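Enterotoxin type A (Staphylococcus aureus, PDB 1DYQ) activates T cells as a superantigen by binding, unprocessed, to MHC class II molecules, partly through a zinc ion, and to T-cell receptors, and causes staphylococcal food poisoning. Local coordinates at residues D12-K16 with D198-Q203; D46-Q50 with A98-P102; Y65-R71 with K104-G110; G178-R182 with Y230-S234. The protein carries 3 engineered substitutions. One frame throughout, in Å; residues are numbered along the deposited sequence. Where two conformers were deposited one is given.

Contact 1 of 4, residues D12-K16 with D198-Q203; sequences DLRKK and DLFGAQ
Residues 12-16, an N-terminal segment ahead of helix 23-32, run extended through Leu13, Arg14 and Lys15, and residues 198-203, a loop of the beta-grasp domain, leave strand 195-198 through a type I beta turn from Asp198 to Gly201, closed by Gly201 N to Asp198 O at 3.1 Å. Leu13 sits opposite Asp198 (CA-CA 6.3 Å) and Arg14 opposite Gly201 (5.7 Å). Buried Leu13, rotamer m,t, brings CD2 to 3.7 Å from Asp198 CG. Arg14 comes next and carries most of the N-terminal segment's share of the contact. Its N donates almost linearly to Asp198 OD2 (2.8 Å), while its side chain, t through chi3, reaches along the turn so that NH1 gives hydrogen bonds to Phe200 O and to Ala202 O, each 2.8 Å away, both near the guanidinium plane. Water 1 lies 2.7 Å from both Arg14 O and Asp198 OD1 and bridges them. After Lys15, which points away, Lys16 lays its CB over the face of the Phe200 ring, a CH-pi contact 4.0 Å from the centroid; its NZ goes on to Asn172 and Asp174. Asp198, with chi1 t, also accepts Phe200 N at OD1 (2.8 Å), an Asx turn. The one carboxylate thus shapes its own turn and holds the N-terminal segment against it, while the arginine's charge is met here by backbone carbonyls.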
loop_
_atom_site.group_PDB
_atom_site.type_symbol
_atom_site.label_atom_id
_atom_site.label_comp_id
_atom_site.label_asym_id
_atom_site.label_seq_id
_atom_site.Cartn_x
_atom_site.Cartn_y
_atom_site.Cartn_z
ATOM N N ASP A 12 10.895 -13.816 -14.299
ATOM C CA ASP A 12 11.688 -13.344 -13.194
ATOM C C ASP A 12 10.871 -13.184 -11.901
ATOM O O ASP A 12 11.448 -12.790 -10.891
ATOM C CB ASP A 12 12.374 -12.023 -13.524
ATOM C CG ASP A 12 13.542 -12.163 -14.481
ATOM O OD1 ASP A 12 14.168 -13.239 -14.513
ATOM O OD2 ASP A 12 13.858 -11.169 -15.181
ATOM N N LEU A 13 9.599 -13.514 -11.949
ATOM C CA LEU A 13 8.736 -13.407 -10.767
ATOM C C LEU A 13 9.166 -14.432 -9.715
ATOM O O LEU A 13 9.455 -15.590 -10.035
ATOM C CB LEU A 13 7.278 -13.587 -11.107
ATOM C CG LEU A 13 6.548 -12.474 -11.870
ATOM C CD1 LEU A 13 5.149 -12.927 -12.257
ATOM C CD2 LEU A 13 6.446 -11.212 -10.993
ATOM N N ARG A 14 9.216 -13.983 -8.468
ATOM C CA ARG A 14 9.612 -14.864 -7.361
ATOM C C ARG A 14 8.497 -15.841 -7.052
ATOM O O ARG A 14 7.316 -15.540 -7.114
ATOM C CB ARG A 14 9.960 -14.014 -6.137
ATOM C CG ARG A 14 10.450 -14.828 -4.924
ATOM C CD ARG A 14 11.300 -13.884 -4.056
ATOM N NE ARG A 14 11.730 -14.458 -2.816
ATOM C CZ ARG A 14 11.238 -14.169 -1.609
ATOM N NH1 ARG A 14 10.237 -13.324 -1.485
ATOM N NH2 ARG A 14 11.771 -14.752 -0.534
ATOM N N LYS A 15 8.882 -17.109 -6.807
ATOM C CA LYS A 15 7.899 -18.132 -6.482
ATOM C C LYS A 15 7.479 -18.027 -5.016
ATOM O O LYS A 15 8.316 -17.814 -4.126
ATOM C CB LYS A 15 8.492 -19.527 -6.735
ATOM C CG LYS A 15 9.302 -19.647 -8.000
ATOM C CD LYS A 15 8.494 -20.043 -9.207
ATOM C CE LYS A 15 9.399 -20.583 -10.322
ATOM N NZ LYS A 15 10.179 -21.764 -9.869
ATOM N N LYS A 16 6.220 -18.272 -4.749
ATOM C CA LYS A 16 5.668 -18.300 -3.407
ATOM C C LYS A 16 6.398 -19.274 -2.500
ATOM O O LYS A 16 6.564 -19.051 -1.298
ATOM C CB LYS A 16 4.181 -18.665 -3.486
ATOM C CG LYS A 16 3.568 -18.947 -2.106
ATOM C CD LYS A 16 2.144 -19.461 -2.341
ATOM C CE LYS A 16 1.420 -19.766 -1.076
ATOM N NZ LYS A 16 0.070 -20.339 -1.284
ATOM N N ASP A 198 6.240 -7.178 -7.667
ATOM C CA ASP A 198 6.100 -8.668 -7.596
ATOM C C ASP A 198 5.338 -8.974 -6.327
ATOM O O ASP A 198 5.720 -8.573 -5.221
ATOM C CB ASP A 198 7.504 -9.252 -7.639
ATOM C CG ASP A 198 7.538 -10.765 -7.474
ATOM O OD1 ASP A 198 6.535 -11.323 -7.065
ATOM O OD2 ASP A 198 8.611 -11.336 -7.793
ATOM N N LEU A 199 4.196 -9.670 -6.447
ATOM C CA LEU A 199 3.343 -9.923 -5.297
ATOM C C LEU A 199 4.018 -10.834 -4.284
ATOM O O LEU A 199 3.534 -10.852 -3.141
ATOM C CB LEU A 199 1.991 -10.499 -5.748
ATOM C CG LEU A 199 1.145 -9.563 -6.613
ATOM C CD1 LEU A 199 -0.095 -10.318 -7.152
ATOM C CD2 LEU A 199 0.651 -8.370 -5.798
ATOM N N PHE A 200 5.029 -11.574 -4.669
ATOM C CA PHE A 200 5.797 -12.431 -3.773
ATOM C C PHE A 200 7.255 -12.033 -3.707
ATOM O O PHE A 200 8.128 -12.820 -3.311
ATOM C CB PHE A 200 5.684 -13.905 -4.227
ATOM C CG PHE A 200 4.289 -14.427 -4.149
ATOM C CD1 PHE A 200 3.732 -14.790 -2.924
ATOM C CD2 PHE A 200 3.461 -14.496 -5.267
ATOM C CE1 PHE A 200 2.465 -15.281 -2.825
ATOM C CE2 PHE A 200 2.179 -14.991 -5.178
ATOM C CZ PHE A 200 1.664 -15.387 -3.953
ATOM N N GLY A 201 7.569 -10.760 -3.981
ATOM C CA GLY A 201 8.904 -10.283 -4.091
ATOM C C GLY A 201 9.569 -9.891 -2.795
ATOM O O GLY A 201 10.796 -9.744 -2.760
ATOM N N ALA A 202 8.782 -9.683 -1.738
ATOM C CA ALA A 202 9.387 -9.155 -0.504
ATOM C C ALA A 202 9.869 -10.205 0.454
ATOM O O ALA A 202 9.484 -11.375 0.404
ATOM C CB ALA A 202 8.381 -8.211 0.170
ATOM N N GLN A 203 10.816 -9.792 1.307
ATOM C CA GLN A 203 11.229 -10.651 2.442
ATOM C C GLN A 203 10.147 -10.546 3.512
ATOM O O GLN A 203 10.238 -9.749 4.446
ATOM C CB GLN A 203 12.570 -10.181 2.971
ATOM C CG GLN A 203 13.707 -10.283 1.965
ATOM C CD GLN A 203 14.034 -11.712 1.585
ATOM O OE1 GLN A 203 13.975 -12.066 0.401
ATOM N NE2 GLN A 203 14.426 -12.519 2.555
HETATM O O HOH W 1 5.584 -13.656 -7.988
#

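Contact 2 of 4, residues D46-Q50 with A98-P102; sequences DQFRQ and AGGTP. Engineered in segment 46-50: Arg49 (natural residue Leu).
Ala98 opens a type II beta turn that ends at Thr101, and the loop 46-50 reaches it with two side chains, Phe48 and Arg49, whose CA-to-CB bonds both point toward the turn. The backbones stay well apart, the nearest CA pair being Phe48 and Thr101 at 8.3 Å. Ala98 CB lies 3.7 Å from NH2 of Arg49, an engineered residue (Leu in the natural protein). At Gly99 the carbonyl is the polar focus: Arg49 NH2 donates to Gly99 O at 2.7 Å and NH1 adds a weak bond to the same oxygen at 3.1 Å. To get there Arg49 has chi1 p and then runs straight, with chi2 and chi3 both t. Both loops belong to the OB-fold domain, loop 46-50 leading into strand 52-55, loop 98-102 into strand 105-114, so the contact links two loops at the surface of the barrel. Gly100 takes the left-handed position of the turn (phi 83°, psi 10°), and its O meets the edge of the Phe48 ring, 3.3 Å from CZ. Thr101 closes the turn with N to Ala98 O at 3.3 Å and OG1 to Ala98 O at 2.8 Å, and its CA is 3.7 Å from Phe48 CE2. Pro102 then puts CD over the face of the Phe48 ring, 3.4 Å from CZ and 3.8 Å from the centroid, a CH-pi contact served by the t rotamer of Phe48.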
loop_
_atom_site.group_PDB
_atom_site.type_symbol
_atom_site.label_atom_id
_atom_site.label_comp_id
_atom_site.label_asym_id
_atom_site.label_seq_id
_atom_site.Cartn_x
_atom_site.Cartn_y
_atom_site.Cartn_z
ATOM N N ASP A 46 5.057 18.952 12.977
ATOM C CA ASP A 46 5.769 18.342 14.073
ATOM C C ASP A 46 6.645 17.202 13.486
ATOM O O ASP A 46 6.095 16.439 12.672
ATOM C CB ASP A 46 4.694 17.660 14.964
ATOM C CG ASP A 46 5.052 17.641 16.408
ATOM O OD1 ASP A 46 4.580 18.525 17.171
ATOM O OD2 ASP A 46 5.861 16.771 16.816
ATOM N N GLN A 47 7.912 17.231 13.740
ATOM C CA GLN A 47 8.793 16.140 13.293
ATOM C C GLN A 47 9.447 15.495 14.520
ATOM O O GLN A 47 9.683 16.157 15.531
ATOM C CB GLN A 47 9.847 16.640 12.337
ATOM C CG GLN A 47 9.311 17.287 11.080
ATOM C CD GLN A 47 10.372 17.634 10.072
ATOM O OE1 GLN A 47 11.159 18.558 10.249
ATOM N NE2 GLN A 47 10.381 16.895 8.957
ATOM N N PHE A 48 9.536 14.178 14.475
ATOM C CA PHE A 48 10.217 13.452 15.570
ATOM C C PHE A 48 11.719 13.504 15.325
ATOM O O PHE A 48 12.532 14.045 16.086
ATOM C CB PHE A 48 9.660 12.038 15.594
ATOM C CG PHE A 48 10.269 11.116 16.583
ATOM C CD1 PHE A 48 10.538 11.547 17.877
ATOM C CD2 PHE A 48 10.603 9.805 16.239
ATOM C CE1 PHE A 48 11.125 10.707 18.801
ATOM C CE2 PHE A 48 11.189 8.973 17.168
ATOM C CZ PHE A 48 11.454 9.420 18.445
ATOM N N ARG A 49 12.117 13.029 14.170
ATOM C CA ARG A 49 13.516 13.014 13.689
ATOM C C ARG A 49 13.448 12.596 12.214
ATOM O O ARG A 49 12.356 12.298 11.685
ATOM C CB ARG A 49 14.249 11.968 14.553
ATOM C CG ARG A 49 13.773 10.538 14.432
ATOM C CD ARG A 49 14.467 9.563 15.357
ATOM N NE ARG A 49 13.919 8.211 15.182
ATOM C CZ ARG A 49 13.967 7.227 16.050
ATOM N NH1 ARG A 49 14.526 7.367 17.240
ATOM N NH2 ARG A 49 13.431 6.049 15.706
ATOM N N GLN A 50 14.590 12.386 11.606
ATOM C CA GLN A 50 14.668 11.776 10.260
ATOM C C GLN A 50 13.752 12.481 9.341
ATOM O O GLN A 50 13.670 13.754 9.446
ATOM C CB GLN A 50 14.407 10.279 10.466
ATOM C CG GLN A 50 15.591 9.444 10.861
ATOM C CD GLN A 50 16.870 9.639 10.103
ATOM O OE1 GLN A 50 16.981 9.939 8.928
ATOM N NE2 GLN A 50 17.964 9.426 10.845
ATOM N N ALA A 98 10.886 2.514 13.731
ATOM C CA ALA A 98 12.304 2.298 14.021
ATOM C C ALA A 98 12.532 2.403 15.529
ATOM O O ALA A 98 11.673 2.930 16.242
ATOM C CB ALA A 98 13.184 3.310 13.298
ATOM N N GLY A 99 13.668 1.868 15.982
ATOM C CA GLY A 99 13.948 1.854 17.419
ATOM C C GLY A 99 13.916 3.248 18.023
ATOM O O GLY A 99 14.398 4.231 17.478
ATOM N N GLY A 100 13.366 3.329 19.244
ATOM C CA GLY A 100 13.288 4.580 19.959
ATOM C C GLY A 100 12.127 5.460 19.595
ATOM O O GLY A 100 12.016 6.614 20.028
ATOM N N THR A 101 11.167 4.934 18.808
ATOM C CA THR A 101 9.929 5.735 18.568
ATOM C C THR A 101 9.150 5.669 19.879
ATOM O O THR A 101 9.129 4.624 20.527
ATOM C CB THR A 101 9.129 5.089 17.415
ATOM O OG1 THR A 101 9.971 5.137 16.234
ATOM C CG2 THR A 101 7.865 5.851 17.094
ATOM N N PRO A 102 8.477 6.746 20.238
ATOM C CA PRO A 102 7.780 6.790 21.519
ATOM C C PRO A 102 6.737 5.721 21.664
ATOM O O PRO A 102 6.112 5.225 20.719
ATOM C CB PRO A 102 7.267 8.196 21.621
ATOM C CG PRO A 102 8.204 9.004 20.758
ATOM C CD PRO A 102 8.500 8.062 19.583
#

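Contact 3 of 4, residues Y65-R71 with K104-G110; sequences YNDLLVR and KTACMYG. Engineered in segment 65-71: Arg71 (natural residue Asp). With SO4 (sulfate ion), chain C.
Backbone hydrogen bonds zip the two strands together in parallel: Ala106 N to Asp67 O (2.9 Å), Leu69 N to Ala106 O (2.8 Å), Met108 N to Leu69 O (3.0 Å), Arg71 N to Met108 O (2.9 Å) and Gly110 N to Arg71 O (2.9 Å). Bridges run from Asp67-Thr105 to Arg71-Tyr109. At the start, Lys104 O accepts Asn66 N at 2.9 Å and, weakly, Asp67 N at 3.3 Å. The strand axes approach to 4.6 Å at 29°. Water 2 joins Asp67 OD2 to Thr105 OG1, and the Asp67 carboxylate also accepts from Gly57 N; water 3 joins Tyr109 OH, also hydrogen-bonded to Asn208 O, to NH1 of the engineered Arg71 (natural Asp), which also bonds to Gln96. On one face Leu68 and Val70 meet Ala106 and Met108. Tyr65 lays its ring on Ala106 CB, 3.4 Å from the centroid, and its OH donates to sulfate O2 at 2.6 Å. On the other face Leu69 CD2 packs 3.8 Å from Cys107 SG, disulfide-bonded to Cys97. Strand 52-55 beside 67-71 and strand 86-91 beside 105-114 flank the pair, both antiparallel to it; this parallel pairing belongs to the OB-fold barrel of the N-terminal domain.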
loop_
_atom_site.group_PDB
_atom_site.type_symbol
_atom_site.label_atom_id
_atom_site.label_comp_id
_atom_site.label_asym_id
_atom_site.label_seq_id
_atom_site.Cartn_x
_atom_site.Cartn_y
_atom_site.Cartn_z
ATOM N N TYR A 65 -2.477 3.015 20.499
ATOM C CA TYR A 65 -1.820 4.181 19.988
ATOM C C TYR A 65 -2.546 5.492 20.333
ATOM O O TYR A 65 -3.747 5.582 20.290
ATOM C CB TYR A 65 -1.669 4.124 18.450
ATOM C CG TYR A 65 -1.150 2.770 17.983
ATOM C CD1 TYR A 65 0.033 2.251 18.471
ATOM C CD2 TYR A 65 -1.827 2.074 16.995
ATOM C CE1 TYR A 65 0.510 1.015 18.045
ATOM C CE2 TYR A 65 -1.372 0.836 16.576
ATOM C CZ TYR A 65 -0.206 0.321 17.104
ATOM O OH TYR A 65 0.246 -0.925 16.687
ATOM N N ASN A 66 -1.718 6.530 20.470
ATOM C CA ASN A 66 -2.211 7.887 20.575
ATOM C C ASN A 66 -1.749 8.721 19.381
ATOM O O ASN A 66 -2.514 9.542 18.898
ATOM C CB ASN A 66 -1.670 8.538 21.876
ATOM C CG ASN A 66 -2.329 7.941 23.100
ATOM O OD1 ASN A 66 -3.524 7.687 23.127
ATOM N ND2 ASN A 66 -1.514 7.675 24.125
ATOM N N ASP A 67 -0.528 8.504 18.925
ATOM C CA ASP A 67 0.076 9.300 17.871
ATOM C C ASP A 67 0.349 8.456 16.606
ATOM O O ASP A 67 0.565 7.262 16.715
ATOM C CB ASP A 67 1.433 9.845 18.350
ATOM C CG ASP A 67 1.332 10.759 19.556
ATOM O OD1 ASP A 67 0.236 11.229 19.899
ATOM O OD2 ASP A 67 2.399 11.016 20.173
ATOM N N LEU A 68 0.351 9.151 15.477
ATOM C CA LEU A 68 0.723 8.517 14.201
ATOM C C LEU A 68 1.957 9.185 13.620
ATOM O O LEU A 68 1.977 10.424 13.417
ATOM C CB LEU A 68 -0.450 8.666 13.202
ATOM C CG LEU A 68 -0.133 8.171 11.766
ATOM C CD1 LEU A 68 0.017 6.654 11.766
ATOM C CD2 LEU A 68 -1.287 8.570 10.824
ATOM N N LEU A 69 3.006 8.437 13.374
ATOM C CA LEU A 69 4.220 8.898 12.790
ATOM C C LEU A 69 4.324 8.476 11.316
ATOM O O LEU A 69 4.309 7.250 11.100
ATOM C CB LEU A 69 5.445 8.374 13.560
ATOM C CG LEU A 69 6.781 8.868 13.062
ATOM C CD1 LEU A 69 6.934 10.381 13.259
ATOM C CD2 LEU A 69 7.952 8.134 13.698
ATOM N N VAL A 70 4.393 9.405 10.415
ATOM C CA VAL A 70 4.534 9.066 8.978
ATOM C C VAL A 70 5.981 9.140 8.614
ATOM O O VAL A 70 6.672 10.161 8.888
ATOM C CB VAL A 70 3.690 9.982 8.094
ATOM C CG1 VAL A 70 3.834 9.553 6.622
ATOM C CG2 VAL A 70 2.234 9.958 8.512
ATOM N N ARG A 71 6.547 8.114 7.998
ATOM C CA ARG A 71 7.931 7.995 7.653
ATOM C C ARG A 71 8.164 8.109 6.129
ATOM O O ARG A 71 7.343 7.520 5.396
ATOM C CB ARG A 71 8.520 6.646 8.115
ATOM C CG ARG A 71 8.335 6.366 9.598
ATOM C CD ARG A 71 8.943 5.003 10.020
ATOM N NE ARG A 71 10.362 4.975 9.747
ATOM C CZ ARG A 71 11.163 3.923 9.787
ATOM N NH1 ARG A 71 10.712 2.732 10.114
ATOM N NH2 ARG A 71 12.461 4.082 9.461
ATOM N N LYS A 104 3.356 4.041 22.350
ATOM C CA LYS A 104 2.009 4.341 21.915
ATOM C C LYS A 104 2.016 5.197 20.659
ATOM O O LYS A 104 1.062 5.908 20.313
ATOM C CB LYS A 104 1.187 4.958 23.041
ATOM C CG LYS A 104 1.095 4.127 24.337
ATOM C CD LYS A 104 0.209 4.905 25.348
ATOM C CE LYS A 104 -1.224 4.346 25.302
ATOM N NZ LYS A 104 -1.165 2.852 25.537
ATOM N N THR A 105 3.105 5.142 19.902
ATOM C CA THR A 105 3.124 5.825 18.583
ATOM C C THR A 105 3.000 4.701 17.549
ATOM O O THR A 105 3.652 3.649 17.676
ATOM C CB THR A 105 4.409 6.609 18.365
ATOM O OG1 THR A 105 4.426 7.677 19.344
ATOM C CG2 THR A 105 4.483 7.249 16.977
ATOM N N ALA A 106 2.210 4.902 16.513
ATOM C CA ALA A 106 2.144 3.897 15.422
ATOM C C ALA A 106 2.775 4.463 14.174
ATOM O O ALA A 106 2.728 5.697 14.002
ATOM C CB ALA A 106 0.685 3.559 15.097
ATOM N N CYS A 107 3.407 3.695 13.293
ATOM C CA CYS A 107 4.074 4.247 12.142
ATOM C C CYS A 107 3.443 3.772 10.821
ATOM O O CYS A 107 2.938 2.660 10.714
ATOM C CB CYS A 107 5.569 3.865 12.138
ATOM S SG CYS A 107 6.453 4.656 13.556
ATOM N N MET A 108 3.446 4.678 9.872
ATOM C CA MET A 108 2.999 4.366 8.489
ATOM C C MET A 108 4.085 4.814 7.546
ATOM O O MET A 108 4.787 5.829 7.821
ATOM C CB MET A 108 1.712 5.118 8.258
ATOM C CG MET A 108 1.260 5.448 6.883
ATOM S SD MET A 108 -0.486 5.997 6.975
ATOM C CE MET A 108 -0.295 7.715 6.613
ATOM N N TYR A 109 4.293 4.139 6.428
ATOM C CA TYR A 109 5.244 4.504 5.424
ATOM C C TYR A 109 4.565 5.272 4.281
ATOM O O TYR A 109 3.657 4.700 3.657
ATOM C CB TYR A 109 5.914 3.269 4.838
ATOM C CG TYR A 109 6.816 2.478 5.748
ATOM C CD1 TYR A 109 8.068 2.984 6.093
ATOM C CD2 TYR A 109 6.476 1.190 6.127
ATOM C CE1 TYR A 109 8.936 2.213 6.869
ATOM C CE2 TYR A 109 7.341 0.419 6.879
ATOM C CZ TYR A 109 8.548 0.957 7.258
ATOM O OH TYR A 109 9.439 0.151 7.962
ATOM N N GLY A 110 4.877 6.540 4.134
ATOM C CA GLY A 110 4.163 7.320 3.084
ATOM C C GLY A 110 2.688 7.412 3.345
ATOM O O GLY A 110 2.211 7.550 4.487
HETATM S S SO4 C . 2.533 -3.372 17.695
HETATM O O1 SO4 C . 1.908 -4.648 18.029
HETATM O O2 SO4 C . 1.839 -2.169 18.245
HETATM O O3 SO4 C . 2.509 -3.190 16.145
HETATM O O4 SO4 C . 4.004 -3.372 18.036
HETATM O O HOH W 2 4.895 10.244 19.522
HETATM O O HOH W 3 11.505 -0.286 9.160
#

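Contact 4 of 4, residues G178-R182 with Y230-S234; sequences GKVQR and YLYTS
A classic beta bulge marks this contact: Gln181 and Arg182 both face Tyr232, whose O accepts Gln181 N at 2.8 Å and Arg182 N at 3.2 Å. Tyr232 N returns a bond to Arg182 O at 2.9 Å, making Arg182 and Tyr232 an antiparallel hydrogen-bonded pair with CA atoms 5.2 Å apart. Gln181 has the compact backbone of the bulge (phi -110°, psi -22°), whereas Arg182 is extended (-142°, 153°). With chi1 m, chi2 t and chi3 m, Arg182 folds its guanidinium flat on the Tyr232 ring, a cation-pi stack with CZ 4.3 Å from the centroid and planes at 28°. Its NE makes a salt bridge to the C-terminal carboxylate, 2.8 Å from Ser234 OXT, and water 5 accepts from NH2 at 2.7 Å. The chain end is thereby tied back to the sheet. Further along, water 4 donates to Lys179 O and Thr233 O, and Val180 CG1 packs 4.1 Å from Leu231 CB. In the beta-grasp domain the bulge lies where strand 182-188 starts beside the end of strand 226-232, with strand 119-132 on the other side of 226-232; Leu231 touches Leu132 there, and Tyr232 rests against Leu13 of the N-terminal segment.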
loop_
_atom_site.group_PDB
_atom_site.type_symbol
_atom_site.label_atom_id
_atom_site.label_comp_id
_atom_site.label_asym_id
_atom_site.label_seq_id
_atom_site.Cartn_x
_atom_site.Cartn_y
_atom_site.Cartn_z
ATOM N N GLY A 178 -4.454 -21.705 -1.122
ATOM C CA GLY A 178 -3.708 -20.603 -1.786
ATOM C C GLY A 178 -3.016 -21.182 -3.020
ATOM O O GLY A 178 -1.930 -21.738 -2.914
ATOM N N LYS A 179 -3.696 -21.100 -4.171
ATOM C CA LYS A 179 -3.182 -21.728 -5.378
ATOM C C LYS A 179 -2.216 -20.921 -6.184
ATOM O O LYS A 179 -1.419 -21.470 -6.984
ATOM C CB LYS A 179 -4.354 -22.189 -6.269
ATOM C CG LYS A 179 -5.329 -23.132 -5.599
ATOM C CD LYS A 179 -4.692 -24.460 -5.237
ATOM C CE LYS A 179 -5.443 -25.189 -4.148
ATOM N NZ LYS A 179 -6.385 -26.211 -4.653
ATOM N N VAL A 180 -2.246 -19.593 -6.085
ATOM C CA VAL A 180 -1.387 -18.717 -6.849
ATOM C C VAL A 180 0.059 -18.790 -6.340
ATOM O O VAL A 180 0.277 -18.719 -5.133
ATOM C CB VAL A 180 -1.885 -17.261 -6.747
ATOM C CG1 VAL A 180 -0.943 -16.290 -7.445
ATOM C CG2 VAL A 180 -3.293 -17.137 -7.313
ATOM N N GLN A 181 0.986 -19.038 -7.234
ATOM C CA GLN A 181 2.374 -19.239 -6.908
ATOM C C GLN A 181 3.278 -18.116 -7.353
ATOM O O GLN A 181 4.425 -18.012 -6.925
ATOM C CB GLN A 181 2.891 -20.592 -7.463
ATOM C CG GLN A 181 2.079 -21.793 -6.997
ATOM C CD GLN A 181 2.145 -22.018 -5.492
ATOM O OE1 GLN A 181 3.205 -21.878 -4.901
ATOM N NE2 GLN A 181 0.997 -22.331 -4.921
ATOM N N ARG A 182 2.823 -17.331 -8.345
ATOM C CA ARG A 182 3.528 -16.156 -8.810
ATOM C C ARG A 182 2.491 -15.063 -9.148
ATOM O O ARG A 182 1.374 -15.347 -9.518
ATOM C CB ARG A 182 4.336 -16.423 -10.090
ATOM C CG ARG A 182 5.453 -17.426 -9.956
ATOM C CD ARG A 182 6.198 -17.622 -11.278
ATOM N NE ARG A 182 5.325 -18.212 -12.286
ATOM C CZ ARG A 182 5.324 -17.875 -13.576
ATOM N NH1 ARG A 182 6.128 -16.929 -14.023
ATOM N NH2 ARG A 182 4.499 -18.485 -14.417
ATOM N N TYR A 230 -1.388 -10.021 -13.082
ATOM C CA TYR A 230 -1.050 -11.317 -13.700
ATOM C C TYR A 230 -0.775 -12.340 -12.586
ATOM O O TYR A 230 0.169 -12.131 -11.813
ATOM C CB TYR A 230 0.207 -11.161 -14.558
ATOM C CG TYR A 230 0.154 -10.016 -15.541
ATOM C CD1 TYR A 230 0.592 -8.742 -15.192
ATOM C CD2 TYR A 230 -0.367 -10.197 -16.828
ATOM C CE1 TYR A 230 0.509 -7.687 -16.069
ATOM C CE2 TYR A 230 -0.425 -9.144 -17.722
ATOM C CZ TYR A 230 0.011 -7.904 -17.342
ATOM O OH TYR A 230 -0.057 -6.829 -18.212
ATOM N N LEU A 231 -1.585 -13.372 -12.521
ATOM C CA LEU A 231 -1.444 -14.408 -11.503
ATOM C C LEU A 231 -1.193 -15.774 -12.209
ATOM O O LEU A 231 -1.747 -15.998 -13.270
ATOM C CB LEU A 231 -2.690 -14.534 -10.670
ATOM C CG LEU A 231 -3.259 -13.250 -10.023
ATOM C CD1 LEU A 231 -4.554 -13.558 -9.330
ATOM C CD2 LEU A 231 -2.204 -12.709 -9.046
ATOM N N TYR A 232 -0.335 -16.547 -11.584
ATOM C CA TYR A 232 -0.006 -17.884 -12.152
ATOM C C TYR A 232 -0.093 -18.921 -11.041
ATOM O O TYR A 232 0.326 -18.670 -9.916
ATOM C CB TYR A 232 1.401 -17.858 -12.727
ATOM C CG TYR A 232 1.636 -16.751 -13.737
ATOM C CD1 TYR A 232 2.044 -15.486 -13.301
ATOM C CD2 TYR A 232 1.372 -16.928 -15.082
ATOM C CE1 TYR A 232 2.202 -14.448 -14.191
ATOM C CE2 TYR A 232 1.557 -15.896 -15.986
ATOM C CZ TYR A 232 1.970 -14.659 -15.532
ATOM O OH TYR A 232 2.141 -13.619 -16.419
ATOM N N THR A 233 -0.583 -20.130 -11.386
ATOM C CA THR A 233 -0.681 -21.190 -10.396
ATOM C C THR A 233 0.497 -22.146 -10.409
ATOM O O THR A 233 0.435 -23.224 -9.786
ATOM C CB THR A 233 -1.997 -21.966 -10.501
ATOM O OG1 THR A 233 -2.125 -22.508 -11.828
ATOM C CG2 THR A 233 -3.182 -21.081 -10.182
ATOM N N SER A 234 1.562 -21.802 -11.074
ATOM C CA SER A 234 2.800 -22.542 -11.100
ATOM C C SER A 234 3.964 -21.597 -11.402
ATOM O O SER A 234 5.102 -22.083 -11.484
ATOM C CB SER A 234 2.771 -23.661 -12.139
ATOM O OG SER A 234 2.421 -23.156 -13.406
ATOM O OXT SER A 234 3.676 -20.401 -11.646
HETATM O O HOH W 4 -0.998 -24.127 -7.373
HETATM O O HOH W 5 2.843 -20.594 -14.601
#

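The four contacts form two pairs. Contacts 1 and 4, centres 11 Å apart, interlock along the chain and touch directly: Lys16 N lies 2.8 Å from Gln181 O, a probable hydrogen bond, and Leu199 CD1 is 3.7 Å from Leu231 CD2. Contacts 2 and 3, 9 Å apart between centres, share the OB-fold domain; Thr101 CG2 lies 4.0 Å from Cys107 SG, and Phe48 CB is 4.0 Å from Leu69 CD1. Contacts 2 and 4 are about 39 Å apart between centres, on opposite sides of the chain's centre. The zinc site of His188, His226 and Asp228 belongs near contact 4, where the Tyr230 side chain comes within about 5 Å of the metal.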